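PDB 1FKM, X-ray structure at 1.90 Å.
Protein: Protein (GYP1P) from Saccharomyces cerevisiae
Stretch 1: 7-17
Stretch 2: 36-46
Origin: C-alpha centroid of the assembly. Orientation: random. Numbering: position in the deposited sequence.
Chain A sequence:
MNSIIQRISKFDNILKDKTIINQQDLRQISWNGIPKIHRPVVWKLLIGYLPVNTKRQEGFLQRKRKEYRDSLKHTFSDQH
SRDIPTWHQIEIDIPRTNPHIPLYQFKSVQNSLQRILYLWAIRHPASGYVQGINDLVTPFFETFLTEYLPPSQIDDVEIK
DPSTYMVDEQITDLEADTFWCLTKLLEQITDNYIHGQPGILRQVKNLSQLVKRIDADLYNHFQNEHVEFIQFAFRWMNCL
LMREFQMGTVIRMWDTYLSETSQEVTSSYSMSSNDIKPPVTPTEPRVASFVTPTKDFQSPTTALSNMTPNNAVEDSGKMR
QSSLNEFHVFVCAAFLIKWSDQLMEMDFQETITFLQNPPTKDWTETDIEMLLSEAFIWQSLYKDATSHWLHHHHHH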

# COMPACT_ATOMS: atom_id res chain seq x y z
N ARG A 7 19.24 -10.55 11.60
CA ARG A 7 18.00 -9.80 11.64
C ARG A 7 16.80 -10.74 11.62
O ARG A 7 15.80 -10.51 12.31
CB ARG A 7 17.93 -8.82 10.47
CG ARG A 7 16.79 -7.82 10.60
CD ARG A 7 16.98 -6.62 9.70
NE ARG A 7 15.91 -5.64 9.88
CZ ARG A 7 15.76 -4.86 10.95
NH1 ARG A 7 16.63 -4.92 11.96
NH2 ARG A 7 14.75 -4.01 11.02
N ILE A 8 16.90 -11.80 10.83
CA ILE A 8 15.82 -12.78 10.75
C ILE A 8 15.63 -13.41 12.13
O ILE A 8 14.50 -13.64 12.57
CB ILE A 8 16.15 -13.86 9.70
CG1 ILE A 8 16.03 -13.25 8.29
CG2 ILE A 8 15.22 -15.06 9.85
CD1 ILE A 8 16.55 -14.13 7.17
N SER A 9 16.73 -13.67 12.82
CA SER A 9 16.68 -14.27 14.15
C SER A 9 16.03 -13.33 15.17
O SER A 9 15.29 -13.77 16.03
CB SER A 9 18.09 -14.63 14.62
OG SER A 9 18.04 -15.19 15.92
N LYS A 10 16.33 -12.03 15.07
CA LYS A 10 15.75 -11.05 15.99
C LYS A 10 14.23 -11.05 15.85
O LYS A 10 13.51 -11.00 16.84
CB LYS A 10 16.29 -9.65 15.69
CG LYS A 10 17.79 -9.51 15.94
CD LYS A 10 18.25 -8.08 15.68
CE LYS A 10 17.59 -7.10 16.65
NZ LYS A 10 18.00 -5.69 16.38
N PHE A 11 13.74 -11.11 14.61
CA PHE A 11 12.30 -11.14 14.40
C PHE A 11 11.73 -12.47 14.92
O PHE A 11 10.66 -12.50 15.50
CB PHE A 11 11.96 -10.97 12.92
CG PHE A 11 11.93 -9.54 12.46
CD1 PHE A 11 13.12 -8.87 12.15
CD2 PHE A 11 10.72 -8.86 12.34
CE1 PHE A 11 13.09 -7.54 11.74
CE2 PHE A 11 10.69 -7.53 11.93
CZ PHE A 11 11.87 -6.87 11.62
N ASP A 12 12.47 -13.56 14.71
CA ASP A 12 12.02 -14.87 15.16
C ASP A 12 11.73 -14.89 16.66
O ASP A 12 10.70 -15.41 17.09
CB ASP A 12 13.06 -15.95 14.84
CG ASP A 12 13.08 -16.33 13.37
OD1 ASP A 12 11.99 -16.55 12.80
OD2 ASP A 12 14.18 -16.43 12.80
N ASN A 13 12.63 -14.34 17.46
CA ASN A 13 12.45 -14.32 18.90
C ASN A 13 11.33 -13.39 19.36
O ASN A 13 10.81 -13.53 20.46
CB ASN A 13 13.76 -13.97 19.61
CG ASN A 13 14.78 -15.09 19.50
OD1 ASN A 13 14.46 -16.26 19.71
ND2 ASN A 13 16.02 -14.73 19.19
N ILE A 14 10.95 -12.45 18.50
CA ILE A 14 9.86 -11.54 18.83
C ILE A 14 8.55 -12.22 18.47
O ILE A 14 7.55 -12.12 19.19
CB ILE A 14 9.96 -10.21 18.04
CG1 ILE A 14 11.13 -9.38 18.56
CG2 ILE A 14 8.65 -9.43 18.15
CD1 ILE A 14 11.34 -8.07 17.81
N LEU A 15 8.57 -12.96 17.37
CA LEU A 15 7.37 -13.63 16.87
C LEU A 15 7.09 -15.05 17.34
O LEU A 15 5.93 -15.44 17.45
CB LEU A 15 7.41 -13.62 15.34
CG LEU A 15 7.51 -12.25 14.67
CD1 LEU A 15 7.74 -12.43 13.18
CD2 LEU A 15 6.22 -11.46 14.93
N LYS A 16 8.14 -15.82 17.62
CA LYS A 16 7.96 -17.22 18.01
C LYS A 16 8.21 -17.54 19.48
O LYS A 16 9.10 -16.97 20.11
CB LYS A 16 8.83 -18.09 17.12
CG LYS A 16 8.55 -17.87 15.64
CD LYS A 16 9.58 -18.53 14.74
CE LYS A 16 9.29 -18.20 13.28
NZ LYS A 16 10.32 -18.75 12.35
N ASP A 17 7.41 -18.47 20.01
CA ASP A 17 7.52 -18.91 21.40
C ASP A 17 7.45 -17.75 22.40
O ASP A 17 8.35 -17.58 23.21
CB ASP A 17 8.82 -19.69 21.60
CG ASP A 17 8.90 -20.37 22.95
OD1 ASP A 17 7.91 -20.33 23.71
OD2 ASP A 17 9.96 -20.96 23.26
N LYS A 36 12.11 -10.32 4.26
CA LYS A 36 11.04 -10.82 3.40
C LYS A 36 10.30 -12.04 3.92
O LYS A 36 9.08 -12.13 3.79
CB LYS A 36 11.58 -11.09 1.98
CG LYS A 36 12.69 -12.12 1.90
CD LYS A 36 13.06 -12.38 0.44
CE LYS A 36 14.19 -13.40 0.30
NZ LYS A 36 15.46 -12.90 0.88
N ILE A 37 11.01 -12.99 4.53
CA ILE A 37 10.33 -14.18 5.03
C ILE A 37 9.31 -13.86 6.14
O ILE A 37 8.35 -14.61 6.33
CB ILE A 37 11.35 -15.22 5.55
CG1 ILE A 37 10.63 -16.53 5.86
CG2 ILE A 37 12.07 -14.70 6.79
CD1 ILE A 37 11.56 -17.66 6.25
N HIS A 38 9.50 -12.75 6.84
CA HIS A 38 8.59 -12.37 7.92
C HIS A 38 7.48 -11.39 7.56
O HIS A 38 6.55 -11.21 8.33
CB HIS A 38 9.38 -11.77 9.09
CG HIS A 38 10.12 -12.79 9.90
ND1 HIS A 38 11.49 -12.75 10.07
CD2 HIS A 38 9.69 -13.88 10.57
CE1 HIS A 38 11.86 -13.77 10.82
NE2 HIS A 38 10.79 -14.48 11.13
N ARG A 39 7.56 -10.77 6.39
CA ARG A 39 6.54 -9.80 6.02
C ARG A 39 5.08 -10.22 6.13
O ARG A 39 4.27 -9.48 6.68
CB ARG A 39 6.80 -9.23 4.62
CG ARG A 39 7.91 -8.20 4.59
CD ARG A 39 7.82 -7.30 3.36
NE ARG A 39 8.84 -6.26 3.40
CZ ARG A 39 9.98 -6.29 2.71
NH1 ARG A 39 10.26 -7.32 1.92
NH2 ARG A 39 10.84 -5.29 2.82
N PRO A 40 4.72 -11.40 5.61
CA PRO A 40 3.31 -11.80 5.71
C PRO A 40 2.76 -11.67 7.13
O PRO A 40 1.79 -10.94 7.36
CB PRO A 40 3.34 -13.25 5.23
CG PRO A 40 4.42 -13.22 4.18
CD PRO A 40 5.50 -12.42 4.88
N VAL A 41 3.39 -12.37 8.07
CA VAL A 41 2.94 -12.32 9.46
C VAL A 41 3.04 -10.93 10.09
O VAL A 41 2.07 -10.45 10.69
CB VAL A 41 3.75 -13.31 10.32
CG1 VAL A 41 3.43 -13.10 11.80
CG2 VAL A 41 3.40 -14.74 9.92
N VAL A 42 4.19 -10.29 9.95
CA VAL A 42 4.38 -8.97 10.55
C VAL A 42 3.44 -7.91 10.00
O VAL A 42 2.94 -7.09 10.76
CB VAL A 42 5.85 -8.50 10.40
CG1 VAL A 42 6.03 -7.12 11.03
CG2 VAL A 42 6.78 -9.51 11.09
N TRP A 43 3.20 -7.90 8.69
CA TRP A 43 2.28 -6.92 8.13
C TRP A 43 0.87 -7.12 8.70
O TRP A 43 0.18 -6.15 9.02
CB TRP A 43 2.23 -7.04 6.60
CG TRP A 43 3.31 -6.28 5.89
CD1 TRP A 43 4.56 -5.96 6.37
CD2 TRP A 43 3.25 -5.78 4.55
NE1 TRP A 43 5.28 -5.30 5.40
CE2 TRP A 43 4.51 -5.18 4.27
CE3 TRP A 43 2.27 -5.79 3.55
CZ2 TRP A 43 4.80 -4.59 3.04
CZ3 TRP A 43 2.56 -5.20 2.32
CH2 TRP A 43 3.81 -4.62 2.08
N LYS A 44 0.45 -8.37 8.83
CA LYS A 44 -0.88 -8.65 9.37
C LYS A 44 -0.98 -8.24 10.83
O LYS A 44 -2.03 -7.77 11.28
CB LYS A 44 -1.22 -10.13 9.20
CG LYS A 44 -1.32 -10.55 7.74
CD LYS A 44 -1.56 -12.05 7.58
CE LYS A 44 -1.42 -12.48 6.12
NZ LYS A 44 -1.54 -13.96 5.96
N LEU A 45 0.11 -8.39 11.58
CA LEU A 45 0.11 -7.99 12.99
C LEU A 45 0.11 -6.46 13.12
O LEU A 45 -0.66 -5.91 13.90
CB LEU A 45 1.35 -8.55 13.71
CG LEU A 45 1.37 -10.06 14.01
CD1 LEU A 45 2.78 -10.48 14.42
CD2 LEU A 45 0.37 -10.37 15.12
N LEU A 46 0.94 -5.79 12.33
CA LEU A 46 1.02 -4.33 12.42
C LEU A 46 -0.24 -3.59 11.98
O LEU A 46 -0.57 -2.55 12.54
CB LEU A 46 2.22 -3.82 11.60
CG LEU A 46 3.60 -4.24 12.12
CD1 LEU A 46 4.68 -3.78 11.14
CD2 LEU A 46 3.83 -3.63 13.51

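A helix in the first stretch, running to Leu15, meets the second stretch, whose helix includes 39-46; the axes of segments 7-15 and 39-46 differ by 50° in N-to-C direction. Their axes come no closer than 12.0 Å, too far for backbone to touch backbone, so the contact is made mainly through side chains. The nearest CA pairs set the register: Phe11 CA lies 7.6 Å from His38 CA, and Leu15 CA lies 8.4 Å from Val42 CA. A step of four residues on each side, about one helical turn, thus carries one pair to the next. Backbone i to i+4 bonds are evident in both stretches, as in Leu15 N to Phe11 O at 2.8 Å and Val42 N to His38 O at 3.0 Å. The ladder of the first stretch continues to Lys16 N, 2.6 Å from Asp12 O, although Lys16 itself has left helical phi/psi. The contact is modest, burying 358 Å² summed over both sides, of which His38 contributes the largest share.

The polar evidence centres on the His38 ring. His38 NE2 donates to Asp12 OD1 at 2.9 Å with an N-H...acceptor angle of 143°, the one hydrogen bond between the stretches. The carboxylate oxygen lies near the plane of the imidazole, where an in-plane N-H can reach it. The CA-to-CB bond of Asp12 points sideways, but the end of its side chain comes nearer to the second stretch. The same OD1 also accepts from Lys16 NZ at 2.8 Å, a salt bridge within the first stretch, so one oxygen serves both a lysine and a histidine. Lys16 NZ and His38 NE2 remain 4.5 Å apart, and their link runs through this shared acceptor. Ile8 O approaches His38 CE1 at 3.2 Å, also near the ring plane; this carbonyl already accepts the helical bond from Asp12 N at 3.0 Å. The other imidazole nitrogen, His38 ND1, is buried by the contact without a polar partner, with Phe11 CB 3.4 Å away.

The aromatic contact is offset. The Phe11 and His38 rings are inclined by only 20°, but their centroids are 5.7 Å apart and the rings barely overlap. It is the methylene that covers the imidazole: Phe11 CB sits 3.7 Å from the His38 ring centroid, 28° off the ring normal, which is the geometry of a CH-pi contact over the face.

Apolar side chains extend the contact around this centre. Ile8 CG2 meets Ile37 CG2 at 4.4 Å, a loose approach, while Phe11 CD2 reaches Val42 CG2 at 4.2 Å. Leu15 packs more tightly, and its two methyls have different nearest neighbours in the second stretch. Leu15 CD1 lies 3.6 Å from His38 CD2 and 3.7 Å from Val42 CG2, whereas Leu15 CD2 lies 3.6 Å from Leu45 CD1. Leu15, Val42 and Leu45 all direct their CA-to-CB bonds toward the opposing stretch, consistent with direct van der Waals packing between these side chains.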